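Local coordinates for protein metallo-carboxypeptidase (PDB 4A38) that probably acts as a zinc-dependent carboxypeptidase of the M14 family, and binds L-benzylsuccinic acid at its zinc ion, at residues 44-49 and 230-235; 174-179 and 269-274; 285-290 and 319-324. One frame throughout, in Å; residues are numbered along the deposited sequence.

How the interactions relate
Interaction 2 is the buried core contact, a pair of neighbouring parallel strands, and its hydrogen bonds are mainly backbone ones until zinc chemistry takes over at their C-terminal ends. Interactions 1 and 3 instead join loops. The partly buried interaction 1 ties a loop of the N-terminal domain to the carboxypeptidase domain, through an imidazole packed on an arginine chain, a hydroxyl pair and a water. Interaction 3 lies at the surface within the carboxypeptidase domain and rests on one carboxylate-to-amide bond. No two share a segment or touch, their centres being about 18 to 27 Å apart, yet all three reach benzylsuccinate, through Arg231, His273 and Tyr319.

Interaction 1 (44-49 and 230-235); sequences LASQHF and LRTNAA. With BZS (L-benzylsuccinic acid), chain D.
The backbones of 44-49 and 230-235 run in opposite directions as irregular loops, with Phe49 and Leu230 nearest at 5.6 Å between their CA atoms and Ser46 and Thr232 at 6.9 Å. No strand pairing forms at this spacing; side chains and a water bridge the gap.

His48 lies flat against the aliphatic part of Arg231: CG of Arg231 stands 3.9 Å from the centroid of the His48 ring and only 4° off its normal, a CH-pi contact. NE2 of Gln47 sits over the opposite face of the imidazole, so the ring is sandwiched. At its edge, in plane, Ser46 OG is hydrogen-bonded to His48 ND1 (2.8 Å), which fixes the ring's rotation. Ser46 OG also lies 2.9 Å from Thr232 OG1, close enough for a hydrogen bond across the contact, though the proton assignment is not settled. Water 1 accepts from Ala45 N and Thr232 OG1 and donates to Asn233 O. Asp43 braces the second loop by accepting from the backbone N of Leu230, Arg231 and Thr232.

The Arg231 chain bends at CB-CG (chi2 79°) and carries its guanidinium away from His48 toward the ligand. There NH1 bonds to O2 of benzylsuccinate (2.6 Å) and NH2 to O3 (2.8 Å, 166° at the hydrogen), one carboxylate each, while NE forms a salt bridge with Asp238.

The chemistry is consistent with a loop of the N-terminal domain serving as second shell and probably helping to position an arginine that bonds to both carboxylates of benzylsuccinate beside the zinc ion.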
loop_
_atom_site.group_PDB
_atom_site.type_symbol
_atom_site.label_atom_id
_atom_site.label_comp_id
_atom_site.label_asym_id
_atom_site.label_seq_id
_atom_site.Cartn_x
_atom_site.Cartn_y
_atom_site.Cartn_z
ATOM N N LEU A 44 -4.870 14.516 9.573
ATOM C CA LEU A 44 -5.377 14.842 10.915
ATOM C C LEU A 44 -4.444 15.697 11.774
ATOM O O LEU A 44 -4.842 16.747 12.290
ATOM C CB LEU A 44 -5.690 13.552 11.691
ATOM C CG LEU A 44 -7.123 13.025 11.704
ATOM C CD1 LEU A 44 -7.213 11.807 12.596
ATOM C CD2 LEU A 44 -8.047 14.101 12.229
ATOM N N ALA A 45 -3.208 15.238 11.940
ATOM C CA ALA A 45 -2.240 15.961 12.759
ATOM C C ALA A 45 -0.892 16.196 12.082
ATOM O O ALA A 45 0.149 16.182 12.734
ATOM C CB ALA A 45 -2.041 15.236 14.099
ATOM N N SER A 46 -0.900 16.386 10.770
ATOM C CA SER A 46 0.338 16.685 10.053
ATOM C C SER A 46 -0.020 17.457 8.795
ATOM O O SER A 46 -1.160 17.415 8.336
ATOM C CB SER A 46 1.135 15.409 9.718
ATOM O OG SER A 46 0.577 14.704 8.631
ATOM N N GLN A 47 0.948 18.182 8.252
ATOM C CA GLN A 47 0.708 18.992 7.068
ATOM C C GLN A 47 0.621 18.235 5.743
ATOM O O GLN A 47 0.263 18.819 4.719
ATOM C CB GLN A 47 1.777 20.089 6.984
ATOM C CG GLN A 47 3.125 19.708 7.585
ATOM C CD GLN A 47 4.120 19.199 6.561
ATOM O OE1 GLN A 47 4.474 19.913 5.622
ATOM N NE2 GLN A 47 4.586 17.967 6.743
ATOM N N HIS A 48 0.923 16.941 5.759
ATOM C CA HIS A 48 0.883 16.141 4.535
ATOM C C HIS A 48 -0.505 15.947 3.938
ATOM O O HIS A 48 -1.489 15.760 4.659
ATOM C CB HIS A 48 1.424 14.719 4.757
ATOM C CG HIS A 48 2.706 14.650 5.517
ATOM N ND1 HIS A 48 2.750 14.511 6.887
ATOM C CD2 HIS A 48 3.993 14.651 5.096
ATOM C CE1 HIS A 48 4.008 14.424 7.279
ATOM N NE2 HIS A 48 4.782 14.505 6.211
ATOM N N PHE A 49 -0.558 15.966 2.608
ATOM C CA PHE A 49 -1.777 15.679 1.871
ATOM C C PHE A 49 -1.464 15.401 0.400
ATOM O O PHE A 49 -0.456 15.862 -0.131
ATOM C CB PHE A 49 -2.851 16.780 2.033
ATOM C CG PHE A 49 -2.521 18.094 1.385
ATOM C CD1 PHE A 49 -2.734 18.284 0.025
ATOM C CD2 PHE A 49 -2.066 19.162 2.144
ATOM C CE1 PHE A 49 -2.503 19.526 -0.570
ATOM C CE2 PHE A 49 -1.832 20.406 1.562
ATOM C CZ PHE A 49 -2.052 20.589 0.205
ATOM N N LEU A 230 -2.928 10.684 4.257
ATOM C CA LEU A 230 -1.962 10.249 3.259
ATOM C C LEU A 230 -0.767 9.601 3.922
ATOM O O LEU A 230 -0.436 8.451 3.645
ATOM C CB LEU A 230 -1.416 11.423 2.428
ATOM C CG LEU A 230 -0.111 11.105 1.660
ATOM C CD1 LEU A 230 -0.387 10.155 0.498
ATOM C CD2 LEU A 230 0.523 12.385 1.122
ATOM N N ARG A 231 -0.153 10.339 4.837
ATOM C CA ARG A 231 1.095 9.915 5.456
ATOM C C ARG A 231 1.183 9.460 6.908
ATOM O O ARG A 231 1.920 8.520 7.228
ATOM C CB ARG A 231 2.092 11.060 5.264
ATOM C CG ARG A 231 3.544 10.723 5.506
ATOM C CD ARG A 231 4.118 9.990 4.310
ATOM N NE ARG A 231 5.503 9.631 4.553
ATOM C CZ ARG A 231 6.237 8.899 3.727
ATOM N NH1 ARG A 231 5.710 8.448 2.590
ATOM N NH2 ARG A 231 7.488 8.593 4.052
ATOM N N THR A 232 0.447 10.120 7.794
ATOM C CA THR A 232 0.578 9.820 9.212
ATOM C C THR A 232 -0.557 9.099 9.917
ATOM O O THR A 232 -1.655 8.975 9.373
ATOM C CB THR A 232 0.885 11.131 9.977
ATOM O OG1 THR A 232 -0.098 12.119 9.648
ATOM C CG2 THR A 232 2.252 11.667 9.578
ATOM N N ASN A 233 -0.271 8.594 11.121
ATOM C CA ASN A 233 -1.299 7.941 11.913
ATOM C C ASN A 233 -2.058 9.048 12.635
ATOM O O ASN A 233 -1.784 10.233 12.420
ATOM C CB ASN A 233 -0.704 6.912 12.897
ATOM C CG ASN A 233 0.092 7.536 14.039
ATOM O OD1 ASN A 233 0.333 8.742 14.090
ATOM N ND2 ASN A 233 0.510 6.687 14.970
ATOM N N ALA A 234 -3.015 8.677 13.476
ATOM C CA ALA A 234 -3.828 9.673 14.169
ATOM C C ALA A 234 -3.005 10.720 14.911
ATOM O O ALA A 234 -3.340 11.906 14.881
ATOM C CB ALA A 234 -4.799 8.982 15.138
ATOM N N ALA A 235 -1.926 10.284 15.555
ATOM C CA ALA A 235 -1.076 11.189 16.331
ATOM C C ALA A 235 -0.255 12.157 15.491
ATOM O O ALA A 235 0.285 13.129 16.018
ATOM C CB ALA A 235 -0.153 10.381 17.244
HETATM C C1 BZS D . 7.060 5.496 0.579
HETATM C C2 BZS D . 8.585 5.460 0.450
HETATM C CA BZS D . 9.187 4.933 1.751
HETATM C C BZS D . 9.092 6.003 2.841
HETATM C CB BZS D . 10.650 4.536 1.561
HETATM O O1 BZS D . 6.398 4.631 -0.032
HETATM O O2 BZS D . 6.575 6.373 1.323
HETATM O O3 BZS D . 9.413 7.169 2.532
HETATM O O4 BZS D . 8.710 5.640 3.974
HETATM O O HOH W 1 -2.332 12.745 11.221
#

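Interaction 2 (174-179 and 269-274); sequences WVIAQQ and FLDIHG. With ZN (zinc ion), chain C; BZS (L-benzylsuccinic acid), chain D.
Trp174 to Ala177 pair in parallel with Phe269 to Ile272, the short strand axes approaching to 4.8 Å at 13° between directions. The ladder is regular: Leu270 N donates to Trp174 O, Ile176 N to Leu270 O, and Ile272 N to Ile176 O (3.0 Å), the last almost perfectly straight.

Packing is tight on the face covered by helix 185-196, where Val175 CG1 meets Ile272 CD1 at 3.8 Å and Ala177 CB lies against Ile272 CB. On the face of Trp174, Ile176, Phe269 and Asp271, backed by helix 332-340, Ile176 CG1 sits between the backbone N and the carbonyl carbon (chi1 81°). This directs CD1 toward Phe269 and Asp271, although the exact place of the methyl is doubtful.

Past Ala177 the pairing loosens. Gln178 N reaches Ile272 O only weakly at 3.3 Å, and the strands part around water 2, which accepts from Gln179 N and donates to Asp271 OD1 (2.6 Å) and Ile272 O. Although still buried, this end is held by polar side chains. Gln179 NE2 bonds to the syn side of Asp271 OD1 (3.2 Å), tilted out of the carboxylate plane, while Gln179 OE1 accepts from Trp243. His273 NE2 donates to Asp271 OD2 (2.5 Å), the oxygen lying in the imidazole plane but met from well above the plane of its own carboxylate; this very short bond probably helps hold the ring with ND1 directed at the metal.

His273 ND1 binds the zinc ion at 2.3 Å, with His180, Glu183 and both O1 and O2 of one benzylsuccinate carboxylate. A histidine and a glutamate with two residues between them in sequence (HxxE), joined by a distant histidine at the C-terminal end of a central parallel strand, form the typical zinc site of M14 carboxypeptidases.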
loop_
_atom_site.group_PDB
_atom_site.type_symbol
_atom_site.label_atom_id
_atom_site.label_comp_id
_atom_site.label_asym_id
_atom_site.label_seq_id
_atom_site.Cartn_x
_atom_site.Cartn_y
_atom_site.Cartn_z
ATOM N N TRP A 174 7.754 -12.405 7.180
ATOM C CA TRP A 174 6.869 -11.283 7.510
ATOM C C TRP A 174 6.533 -10.345 6.350
ATOM O O TRP A 174 7.397 -9.963 5.554
ATOM C CB TRP A 174 7.469 -10.445 8.651
ATOM C CG TRP A 174 7.570 -11.167 9.966
ATOM C CD1 TRP A 174 8.378 -12.232 10.261
ATOM C CD2 TRP A 174 6.869 -10.847 11.172
ATOM N NE1 TRP A 174 8.227 -12.589 11.581
ATOM C CE2 TRP A 174 7.305 -11.755 12.163
ATOM C CE3 TRP A 174 5.911 -9.879 11.515
ATOM C CZ2 TRP A 174 6.817 -11.723 13.480
ATOM C CZ3 TRP A 174 5.425 -9.848 12.822
ATOM C CH2 TRP A 174 5.882 -10.769 13.789
ATOM N N VAL A 175 5.266 -9.960 6.281
ATOM C CA VAL A 175 4.769 -9.061 5.258
ATOM C C VAL A 175 3.775 -8.113 5.909
ATOM O O VAL A 175 2.729 -8.558 6.367
ATOM C CB VAL A 175 4.014 -9.833 4.159
ATOM C CG1 VAL A 175 3.551 -8.877 3.080
ATOM C CG2 VAL A 175 4.890 -10.939 3.592
ATOM N N ILE A 176 4.089 -6.820 5.966
ATOM C CA ILE A 176 3.165 -5.859 6.558
ATOM C C ILE A 176 2.848 -4.791 5.511
ATOM O O ILE A 176 3.662 -4.529 4.603
ATOM C CB ILE A 176 3.739 -5.219 7.855
ATOM C CG1 ILE A 176 4.706 -4.074 7.534
ATOM C CG2 ILE A 176 4.414 -6.298 8.691
ATOM C CD1 ILE A 176 5.796 -4.448 6.555
ATOM N N ALA A 177 1.674 -4.179 5.625
ATOM C CA ALA A 177 1.286 -3.209 4.622
ATOM C C ALA A 177 0.555 -1.954 5.044
ATOM O O ALA A 177 -0.130 -1.908 6.063
ATOM C CB ALA A 177 0.468 -3.916 3.539
ATOM N N GLN A 178 0.735 -0.931 4.219
ATOM C CA GLN A 178 0.093 0.372 4.353
ATOM C C GLN A 178 0.349 1.178 5.629
ATOM O O GLN A 178 -0.599 1.691 6.246
ATOM C CB GLN A 178 -1.429 0.210 4.113
ATOM C CG GLN A 178 -2.116 1.403 3.418
ATOM C CD GLN A 178 -3.492 1.042 2.862
ATOM O OE1 GLN A 178 -3.706 -0.078 2.420
ATOM N NE2 GLN A 178 -4.424 1.995 2.875
ATOM N N GLN A 179 1.616 1.291 6.024
ATOM C CA GLN A 179 1.970 2.106 7.189
ATOM C C GLN A 179 1.559 3.528 6.814
ATOM O O GLN A 179 1.238 4.353 7.666
ATOM C CB GLN A 179 3.478 2.089 7.456
ATOM C CG GLN A 179 4.029 0.778 7.990
ATOM C CD GLN A 179 5.469 0.911 8.424
ATOM O OE1 GLN A 179 5.764 1.516 9.462
ATOM N NE2 GLN A 179 6.386 0.355 7.627
ATOM N N PHE A 269 11.477 -10.063 5.402
ATOM C CA PHE A 269 10.569 -8.957 5.685
ATOM C C PHE A 269 10.277 -8.078 4.470
ATOM O O PHE A 269 11.186 -7.489 3.877
ATOM C CB PHE A 269 11.150 -8.091 6.812
ATOM C CG PHE A 269 10.337 -6.862 7.119
ATOM C CD1 PHE A 269 9.110 -6.962 7.766
ATOM C CD2 PHE A 269 10.793 -5.601 6.743
ATOM C CE1 PHE A 269 8.350 -5.819 8.037
ATOM C CE2 PHE A 269 10.038 -4.456 7.008
ATOM C CZ PHE A 269 8.816 -4.570 7.656
ATOM N N LEU A 270 9.005 -7.994 4.104
ATOM C CA LEU A 270 8.588 -7.157 2.981
ATOM C C LEU A 270 7.663 -6.061 3.528
ATOM O O LEU A 270 6.723 -6.358 4.271
ATOM C CB LEU A 270 7.847 -7.993 1.931
ATOM C CG LEU A 270 8.556 -9.221 1.342
ATOM C CD1 LEU A 270 7.727 -9.790 0.191
ATOM C CD2 LEU A 270 9.932 -8.835 0.836
ATOM N N ASP A 271 7.945 -4.801 3.188
ATOM C CA ASP A 271 7.130 -3.671 3.636
ATOM C C ASP A 271 6.478 -3.150 2.366
ATOM O O ASP A 271 7.161 -2.646 1.482
ATOM C CB ASP A 271 8.032 -2.609 4.275
ATOM C CG ASP A 271 7.252 -1.504 4.963
ATOM O OD1 ASP A 271 6.041 -1.669 5.227
ATOM O OD2 ASP A 271 7.865 -0.463 5.256
ATOM N N ILE A 272 5.162 -3.300 2.266
ATOM C CA ILE A 272 4.435 -2.904 1.070
ATOM C C ILE A 272 3.941 -1.460 1.061
ATOM O O ILE A 272 3.161 -1.047 1.927
ATOM C CB ILE A 272 3.246 -3.868 0.818
ATOM C CG1 ILE A 272 3.733 -5.224 0.272
ATOM C CG2 ILE A 272 2.352 -3.293 -0.261
ATOM C CD1 ILE A 272 4.820 -5.922 1.029
ATOM N N HIS A 273 4.401 -0.699 0.065
ATOM C CA HIS A 273 4.042 0.708 -0.077
ATOM C C HIS A 273 3.559 1.029 -1.492
ATOM O O HIS A 273 3.428 0.148 -2.343
ATOM C CB HIS A 273 5.247 1.612 0.228
ATOM C CG HIS A 273 5.760 1.518 1.632
ATOM N ND1 HIS A 273 5.664 2.566 2.525
ATOM C CD2 HIS A 273 6.425 0.535 2.281
ATOM C CE1 HIS A 273 6.250 2.229 3.661
ATOM N NE2 HIS A 273 6.718 1.002 3.539
ATOM N N GLY A 274 3.306 2.315 -1.714
ATOM C CA GLY A 274 2.870 2.803 -3.009
ATOM C C GLY A 274 3.629 4.086 -3.271
ATOM O O GLY A 274 3.808 4.894 -2.355
HETATM ZN ZN ZN C . 4.893 4.579 1.815
HETATM C C1 BZS D . 7.060 5.496 0.579
HETATM C C2 BZS D . 8.585 5.460 0.450
HETATM C CA BZS D . 9.187 4.933 1.751
HETATM C C BZS D . 9.092 6.003 2.841
HETATM C CB BZS D . 10.650 4.536 1.561
HETATM O O1 BZS D . 6.398 4.631 -0.032
HETATM O O2 BZS D . 6.575 6.373 1.323
HETATM O O3 BZS D . 9.413 7.169 2.532
HETATM O O4 BZS D . 8.710 5.640 3.974
HETATM O O HOH W 2 3.981 -0.208 4.565
#

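Interaction 3 (285-290 and 319-324); sequences GCEGNP and YPRSAP. With BZS (L-benzylsuccinic acid), chain D.
Glu287 and Ser322 make a surface contact between two loops of the carboxypeptidase domain, one between strand 282-284 and helix 294-310 and the other between helix 294-310 and helix 332-340. It rests on a single short, nearly straight bond: Ser322 N donates to Glu287 OE2 at 2.6 Å, with 169° at the hydrogen. The amide meets OE2 on its anti side, 17° out of the carboxylate plane. Glu287 can present this oxygen because CG is tucked between the backbone N and the carbonyl carbon and the chain then folds back at chi2 (-67°).

The carboxylate also leans on the neighbouring carbons, with OE2 lying 3.3 Å from Ser322 CB and 3.8 Å from Arg321 CB. Arg321 offers no ion pair here. Its NH1 passes Glu287 CG at 3.9 Å, while Glu287 OE1 is 4.9 Å from that nitrogen, so any attraction would be long-range.

Glu287 and Gly288 are the two middle residues of a type I beta turn, closed by Asn289 N donating to Cys286 O. The turn brings Gly288 against Ser322, and without a side chain in between, Gly288 CA approaches Ser322 OG to 3.3 Å. That hydroxyl stands anti to the backbone N of Ser322 and donates to Ala323 O (3.1 Å), a bond within its own loop.

At the start of the second loop, Tyr319 leaves this contact for the active site. Its hydroxyl bonds to Asp275 and, weakly, to Glu348, the predicted proton donor/acceptor, and Tyr319 OH lies 3.3 Å from C2 of benzylsuccinate.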
loop_
_atom_site.group_PDB
_atom_site.type_symbol
_atom_site.label_atom_id
_atom_site.label_comp_id
_atom_site.label_asym_id
_atom_site.label_seq_id
_atom_site.Cartn_x
_atom_site.Cartn_y
_atom_site.Cartn_z
ATOM N N GLY A 285 16.069 -1.989 -1.489
ATOM C CA GLY A 285 16.724 -2.920 -0.586
ATOM C C GLY A 285 17.366 -2.270 0.625
ATOM O O GLY A 285 17.013 -1.155 0.994
ATOM N N CYS A 286 18.315 -2.973 1.234
ATOM C CA CYS A 286 19.018 -2.489 2.422
ATOM C C CYS A 286 20.495 -2.209 2.150
ATOM O O CYS A 286 21.298 -2.237 3.080
ATOM C CB CYS A 286 18.945 -3.528 3.552
ATOM S SG CYS A 286 17.305 -3.888 4.281
ATOM N N GLU A 287 20.860 -1.923 0.902
ATOM C CA GLU A 287 22.264 -1.706 0.589
ATOM C C GLU A 287 22.961 -0.622 1.403
ATOM O O GLU A 287 24.186 -0.523 1.375
ATOM C CB GLU A 287 22.460 -1.441 -0.910
ATOM C CG GLU A 287 22.129 -0.032 -1.379
ATOM C CD GLU A 287 20.659 0.295 -1.261
ATOM O OE1 GLU A 287 19.843 -0.643 -1.345
ATOM O OE2 GLU A 287 20.322 1.489 -1.102
ATOM N N GLY A 288 22.192 0.173 2.144
ATOM C CA GLY A 288 22.805 1.222 2.950
ATOM C C GLY A 288 23.042 0.842 4.405
ATOM O O GLY A 288 23.607 1.627 5.175
ATOM N N ASN A 289 22.620 -0.363 4.786
ATOM C CA ASN A 289 22.766 -0.845 6.159
ATOM C C ASN A 289 24.184 -1.198 6.558
ATOM O O ASN A 289 24.887 -1.891 5.823
ATOM C CB ASN A 289 21.938 -2.121 6.379
ATOM C CG ASN A 289 20.475 -1.853 6.686
ATOM O OD1 ASN A 289 19.705 -2.793 6.864
ATOM N ND2 ASN A 289 20.091 -0.586 6.757
ATOM N N PRO A 290 24.624 -0.727 7.737
ATOM C CA PRO A 290 25.974 -1.050 8.205
ATOM C C PRO A 290 26.102 -2.582 8.254
ATOM O O PRO A 290 27.194 -3.138 8.148
ATOM C CB PRO A 290 26.002 -0.427 9.596
ATOM C CG PRO A 290 25.224 0.837 9.387
ATOM C CD PRO A 290 24.047 0.381 8.521
ATOM N N TYR A 319 14.198 4.143 -6.492
ATOM C CA TYR A 319 14.815 5.228 -5.735
ATOM C C TYR A 319 16.335 5.150 -5.856
ATOM O O TYR A 319 16.890 4.067 -6.074
ATOM C CB TYR A 319 14.449 5.132 -4.252
ATOM C CG TYR A 319 12.971 5.194 -3.931
ATOM C CD1 TYR A 319 12.153 6.171 -4.498
ATOM C CD2 TYR A 319 12.407 4.306 -3.008
ATOM C CE1 TYR A 319 10.803 6.269 -4.153
ATOM C CE2 TYR A 319 11.057 4.392 -2.656
ATOM C CZ TYR A 319 10.261 5.377 -3.230
ATOM O OH TYR A 319 8.930 5.471 -2.875
ATOM N N PRO A 320 17.028 6.296 -5.713
ATOM C CA PRO A 320 18.491 6.317 -5.801
ATOM C C PRO A 320 18.993 5.379 -4.700
ATOM O O PRO A 320 18.394 5.319 -3.625
ATOM C CB PRO A 320 18.836 7.781 -5.508
ATOM C CG PRO A 320 17.593 8.529 -5.929
ATOM C CD PRO A 320 16.503 7.638 -5.406
ATOM N N ARG A 321 20.068 4.642 -4.949
ATOM C CA ARG A 321 20.556 3.739 -3.915
ATOM C C ARG A 321 21.273 4.488 -2.808
ATOM O O ARG A 321 21.753 5.608 -2.997
ATOM C CB ARG A 321 21.497 2.685 -4.499
ATOM C CG ARG A 321 22.900 3.193 -4.811
ATOM C CD ARG A 321 23.766 2.067 -5.375
ATOM N NE ARG A 321 23.052 1.369 -6.436
ATOM C CZ ARG A 321 22.587 0.128 -6.338
ATOM N NH1 ARG A 321 22.769 -0.570 -5.224
ATOM N NH2 ARG A 321 21.921 -0.408 -7.354
ATOM N N SER A 322 21.337 3.856 -1.646
ATOM C CA SER A 322 22.005 4.439 -0.501
ATOM C C SER A 322 23.495 4.110 -0.501
ATOM O O SER A 322 23.897 2.998 -0.843
ATOM C CB SER A 322 21.378 3.929 0.787
ATOM O OG SER A 322 22.221 4.247 1.877
ATOM N N ALA A 323 24.314 5.093 -0.135
ATOM C CA ALA A 323 25.760 4.889 -0.074
ATOM C C ALA A 323 26.034 3.907 1.071
ATOM O O ALA A 323 25.239 3.825 2.011
ATOM C CB ALA A 323 26.467 6.221 0.187
ATOM N N PRO A 324 27.160 3.164 1.015
ATOM C CA PRO A 324 27.496 2.196 2.066
ATOM C C PRO A 324 27.332 2.759 3.476
ATOM O O PRO A 324 27.798 3.860 3.761
ATOM C CB PRO A 324 28.950 1.846 1.764
ATOM C CG PRO A 324 29.044 2.035 0.272
ATOM C CD PRO A 324 28.291 3.322 0.078
HETATM C C1 BZS D . 7.060 5.496 0.579
HETATM C C2 BZS D . 8.585 5.460 0.450
HETATM C CA BZS D . 9.187 4.933 1.751
HETATM C C BZS D . 9.092 6.003 2.841
HETATM C CB BZS D . 10.650 4.536 1.561
HETATM O O1 BZS D . 6.398 4.631 -0.032
HETATM O O2 BZS D . 6.575 6.373 1.323
HETATM O O3 BZS D . 9.413 7.169 2.532
HETATM O O4 BZS D . 8.710 5.640 3.974
#